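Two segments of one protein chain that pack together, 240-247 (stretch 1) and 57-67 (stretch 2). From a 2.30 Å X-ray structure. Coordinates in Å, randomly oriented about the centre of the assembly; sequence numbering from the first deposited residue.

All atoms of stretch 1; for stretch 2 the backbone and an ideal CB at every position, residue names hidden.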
# COMPACT_ATOMS: atom_id res chain seq x y z
N GLY A 240 -7.99 -16.20 -5.28
CA GLY A 240 -9.34 -15.74 -4.97
C GLY A 240 -9.27 -14.36 -4.36
O GLY A 240 -8.71 -14.18 -3.27
N ARG A 241 -9.84 -13.37 -5.04
CA ARG A 241 -9.69 -11.99 -4.63
C ARG A 241 -10.14 -11.74 -3.19
O ARG A 241 -9.39 -11.18 -2.40
CB ARG A 241 -10.42 -11.04 -5.59
CG ARG A 241 -10.16 -9.56 -5.29
CD ARG A 241 -10.98 -8.67 -6.20
NE ARG A 241 -10.68 -8.93 -7.60
CZ ARG A 241 -11.29 -8.33 -8.62
NH1 ARG A 241 -12.24 -7.41 -8.39
NH2 ARG A 241 -10.93 -8.64 -9.85
N THR A 242 -11.36 -12.14 -2.84
CA THR A 242 -11.85 -11.82 -1.52
C THR A 242 -11.29 -12.76 -0.48
O THR A 242 -11.25 -12.42 0.71
CB THR A 242 -13.39 -11.79 -1.45
OG1 THR A 242 -13.90 -13.13 -1.54
CG2 THR A 242 -13.92 -10.97 -2.60
N ARG A 243 -10.86 -13.94 -0.91
CA ARG A 243 -10.23 -14.88 0.04
C ARG A 243 -8.90 -14.25 0.45
O ARG A 243 -8.53 -14.24 1.60
CB ARG A 243 -10.01 -16.27 -0.60
CG ARG A 243 -9.17 -17.21 0.24
CD ARG A 243 -8.96 -18.61 -0.42
NE ARG A 243 -10.23 -19.29 -0.70
CZ ARG A 243 -10.73 -19.46 -1.92
NH1 ARG A 243 -10.08 -19.03 -3.01
NH2 ARG A 243 -11.89 -20.07 -2.09
N VAL A 244 -8.19 -13.72 -0.52
CA VAL A 244 -6.96 -13.01 -0.22
C VAL A 244 -7.16 -11.70 0.56
O VAL A 244 -6.43 -11.45 1.49
CB VAL A 244 -6.09 -12.85 -1.47
CG1 VAL A 244 -4.84 -12.01 -1.16
CG2 VAL A 244 -5.68 -14.24 -1.95
N TYR A 245 -8.17 -10.90 0.22
CA TYR A 245 -8.52 -9.69 0.98
C TYR A 245 -8.82 -9.98 2.46
O TYR A 245 -8.66 -9.12 3.33
CB TYR A 245 -9.77 -9.02 0.39
CG TYR A 245 -9.55 -8.19 -0.86
CD1 TYR A 245 -8.28 -8.07 -1.45
CD2 TYR A 245 -10.62 -7.53 -1.45
CE1 TYR A 245 -8.10 -7.30 -2.59
CE2 TYR A 245 -10.44 -6.75 -2.58
CZ TYR A 245 -9.19 -6.63 -3.14
OH TYR A 245 -9.07 -5.86 -4.27
N THR A 246 -9.33 -11.18 2.73
CA THR A 246 -9.72 -11.50 4.09
C THR A 246 -8.94 -12.69 4.63
O THR A 246 -9.42 -13.42 5.47
CB THR A 246 -11.24 -11.80 4.15
OG1 THR A 246 -11.52 -12.96 3.37
CG2 THR A 246 -12.06 -10.57 3.64
N TRP A 247 -7.73 -12.87 4.13
CA TRP A 247 -6.91 -14.01 4.52
C TRP A 247 -6.68 -14.15 6.03
O TRP A 247 -6.28 -13.18 6.70
CB TRP A 247 -5.55 -13.88 3.83
CG TRP A 247 -4.77 -15.13 3.88
CD1 TRP A 247 -3.81 -15.47 4.80
CD2 TRP A 247 -4.87 -16.24 2.97
NE1 TRP A 247 -3.31 -16.72 4.51
CE2 TRP A 247 -3.94 -17.21 3.40
CE3 TRP A 247 -5.66 -16.50 1.85
CZ2 TRP A 247 -3.78 -18.43 2.72
CZ3 TRP A 247 -5.50 -17.71 1.19
CH2 TRP A 247 -4.56 -18.66 1.63
N UNK A 57 -10.37 -0.43 3.41
CA UNK A 57 -10.86 -0.48 2.03
C UNK A 57 -10.98 -1.90 1.52
O UNK A 57 -11.95 -2.21 0.83
CB UNK A 57 -9.94 0.32 1.11
N UNK A 58 -10.01 -2.76 1.84
CA UNK A 58 -10.03 -4.14 1.31
C UNK A 58 -11.18 -4.98 1.89
O UNK A 58 -11.79 -5.77 1.18
CB UNK A 58 -8.70 -4.83 1.61
N UNK A 59 -11.47 -4.79 3.17
CA UNK A 59 -12.64 -5.40 3.79
C UNK A 59 -13.96 -4.91 3.12
O UNK A 59 -14.83 -5.71 2.76
CB UNK A 59 -12.65 -5.08 5.29
N UNK A 60 -14.10 -3.59 2.94
CA UNK A 60 -15.29 -3.05 2.29
C UNK A 60 -15.45 -3.61 0.88
O UNK A 60 -16.55 -3.99 0.48
CB UNK A 60 -15.22 -1.52 2.24
N UNK A 61 -14.35 -3.62 0.12
CA UNK A 61 -14.34 -4.19 -1.23
C UNK A 61 -14.73 -5.67 -1.25
O UNK A 61 -15.45 -6.11 -2.13
CB UNK A 61 -12.95 -4.02 -1.85
N UNK A 62 -14.22 -6.44 -0.28
CA UNK A 62 -14.57 -7.85 -0.18
C UNK A 62 -16.08 -7.96 -0.06
O UNK A 62 -16.71 -8.70 -0.82
CB UNK A 62 -13.87 -8.52 1.01
N UNK A 63 -16.65 -7.22 0.88
CA UNK A 63 -18.09 -7.25 1.06
C UNK A 63 -18.85 -6.85 -0.22
O UNK A 63 -19.80 -7.52 -0.61
CB UNK A 63 -18.48 -6.32 2.21
N UNK A 64 -18.43 -5.77 -0.86
CA UNK A 64 -19.08 -5.30 -2.09
C UNK A 64 -19.05 -6.33 -3.20
O UNK A 64 -20.08 -6.59 -3.83
CB UNK A 64 -18.41 -4.01 -2.58
N UNK A 65 -17.88 -6.89 -3.47
CA UNK A 65 -17.75 -7.88 -4.52
C UNK A 65 -18.68 -9.08 -4.31
O UNK A 65 -19.24 -9.59 -5.26
CB UNK A 65 -16.30 -8.35 -4.60
N UNK A 66 -18.82 -9.53 -3.08
CA UNK A 66 -19.62 -10.70 -2.83
C UNK A 66 -21.10 -10.32 -2.85
O UNK A 66 -21.90 -10.99 -3.49
CB UNK A 66 -19.23 -11.34 -1.50
N UNK A 67 -21.45 -9.24 -2.17
CA UNK A 67 -22.84 -8.81 -2.10
C UNK A 67 -23.40 -8.46 -3.47
O UNK A 67 -24.55 -8.75 -3.74
CB UNK A 67 -22.97 -7.61 -1.16

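Stretch 2 is one continuous helix running nearly antiparallel to the short helix 241-245, at an angle of 151° between their directions, with the axes 9.2 Å apart at their closest.

Position 57 has nothing of stretch 1 within 5.5 Å of its ideal CB, so this contact hardly restricts it. It is His57, and it takes no part.

Position 58 points toward stretch 1, its ideal CB 4.3 Å from Tyr245 CG. A ring offers a flat surface, while the carbonyls at the end of the short helix offer acceptors; a long side chain with donors could use both, and an aliphatic one could cover the ring alone. The residue is Arg58. Its CB lies over one face of the tyrosine ring, and the chain then curls so that the face of its guanidinium meets Tyr245 CD1, 3.5 Å from Arg58 NH2. Two waters complete the link: one accepts from Arg58 NE and donates to Tyr245 O, the other accepts from Arg58 NH2 and donates to Val244 O. Through these two waters the arginine reaches carbonyls to which it makes no clear direct hydrogen bond.

Position 59 points away, and many residues would fit. Leu59 nevertheless brings its end back, with CD1 4.4 Å from Thr246 CG2. Position 60 also points away, leaving stretch 1 no say in the choice; it is Leu60.

At 61 the ideal CB sits 3.8 Å from Tyr245 CE2. An apolar residue suits the carbon side of the Tyr245 ring, whether alanine or a branched aliphatic. Leu61 supplies it: its CB packs 3.8 Å from Tyr245 CE2.

Position 62 is the tightest. Its CA is 5.0 Å from that of Thr242, and an ideal CB already finds Thr246 CG2, Thr242 CB and Tyr245 CB within 4.2 Å. Small residues are the natural candidates: alanine, perhaps glycine or serine. Ala62 fills the space with one methyl, CB lying 3.8 Å from Thr246 CG2 and 4.2 Å from Tyr245 CB. Within stretch 1, Thr246 OG1 donates a hydrogen bond to Thr242 O, 2.7 Å.

Position 63 points away and 64 is out of reach, with nothing of stretch 1 within 5.5 Å of either ideal CB, so stretch 1 leaves the choice open; they are Val63 and Leu64.

Position 65 points toward stretch 1 again, with its ideal CB 4.1 Å from Thr242 CG2 and two polar groups farther out, the Arg241 guanidinium and Tyr245 OH. A polar side chain of middling length, such as histidine, glutamine or glutamate, could reach them. His65 places NE2 3.0 Å from Arg241 NH1, at the edge of the guanidinium, and a water joins His65 NE2 to Tyr245 OH.

Position 66 points sideways, its ideal CB 5.4 Å from Thr242 CG2, so a long chain could come closer. Arg66 does, its CD 3.8 Å from Thr242 OG1, while its guanidinium bonds elsewhere in the structure. Position 67 lies beyond reach and is Ala67.

Stretch 2, residues 57-67: HRLLLAVLHRA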
# COMPACT_ATOMS: atom_id res chain seq x y z
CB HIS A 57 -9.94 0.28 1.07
CG HIS A 57 -10.04 1.75 1.18
ND1 HIS A 57 -9.20 2.49 1.99
CD2 HIS A 57 -10.90 2.64 0.62
CE1 HIS A 57 -9.53 3.77 1.91
NE2 HIS A 57 -10.55 3.88 1.08
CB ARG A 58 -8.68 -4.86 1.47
CG ARG A 58 -7.53 -4.17 0.73
CD ARG A 58 -6.13 -4.52 1.31
NE ARG A 58 -5.81 -5.93 1.13
CZ ARG A 58 -5.38 -6.47 -0.01
NH1 ARG A 58 -5.24 -5.70 -1.08
NH2 ARG A 58 -5.12 -7.77 -0.09
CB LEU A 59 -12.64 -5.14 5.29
CG LEU A 59 -13.85 -5.71 6.04
CD1 LEU A 59 -13.98 -7.22 5.81
CD2 LEU A 59 -13.77 -5.41 7.57
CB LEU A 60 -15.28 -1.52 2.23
CG LEU A 60 -15.37 -0.86 3.61
CD1 LEU A 60 -15.40 0.64 3.47
CD2 LEU A 60 -16.57 -1.38 4.40
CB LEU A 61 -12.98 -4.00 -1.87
CG LEU A 61 -12.65 -2.53 -2.14
CD1 LEU A 61 -11.11 -2.33 -2.29
CD2 LEU A 61 -13.41 -2.04 -3.37
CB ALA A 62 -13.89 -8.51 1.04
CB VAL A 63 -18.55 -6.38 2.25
CG1 VAL A 63 -20.06 -6.37 2.30
CG2 VAL A 63 -17.99 -6.93 3.58
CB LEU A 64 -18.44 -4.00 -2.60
CG LEU A 64 -18.83 -2.74 -1.84
CD1 LEU A 64 -17.89 -1.56 -2.12
CD2 LEU A 64 -20.32 -2.39 -2.11
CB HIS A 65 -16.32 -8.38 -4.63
CG HIS A 65 -15.40 -7.43 -5.33
ND1 HIS A 65 -15.78 -6.74 -6.47
CD2 HIS A 65 -14.12 -7.07 -5.07
CE1 HIS A 65 -14.75 -6.01 -6.89
NE2 HIS A 65 -13.73 -6.20 -6.07
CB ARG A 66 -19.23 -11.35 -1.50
CG ARG A 66 -17.78 -11.78 -1.46
CD ARG A 66 -17.51 -12.79 -2.57
NE ARG A 66 -18.17 -14.07 -2.31
CZ ARG A 66 -18.05 -15.13 -3.10
NH1 ARG A 66 -17.31 -15.04 -4.20
NH2 ARG A 66 -18.68 -16.26 -2.79
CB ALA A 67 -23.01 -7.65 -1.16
O HOH W 1 -6.57 -7.10 3.66
O HOH W 2 -4.81 -9.31 2.50
O HOH W 3 -11.16 -4.99 -5.45
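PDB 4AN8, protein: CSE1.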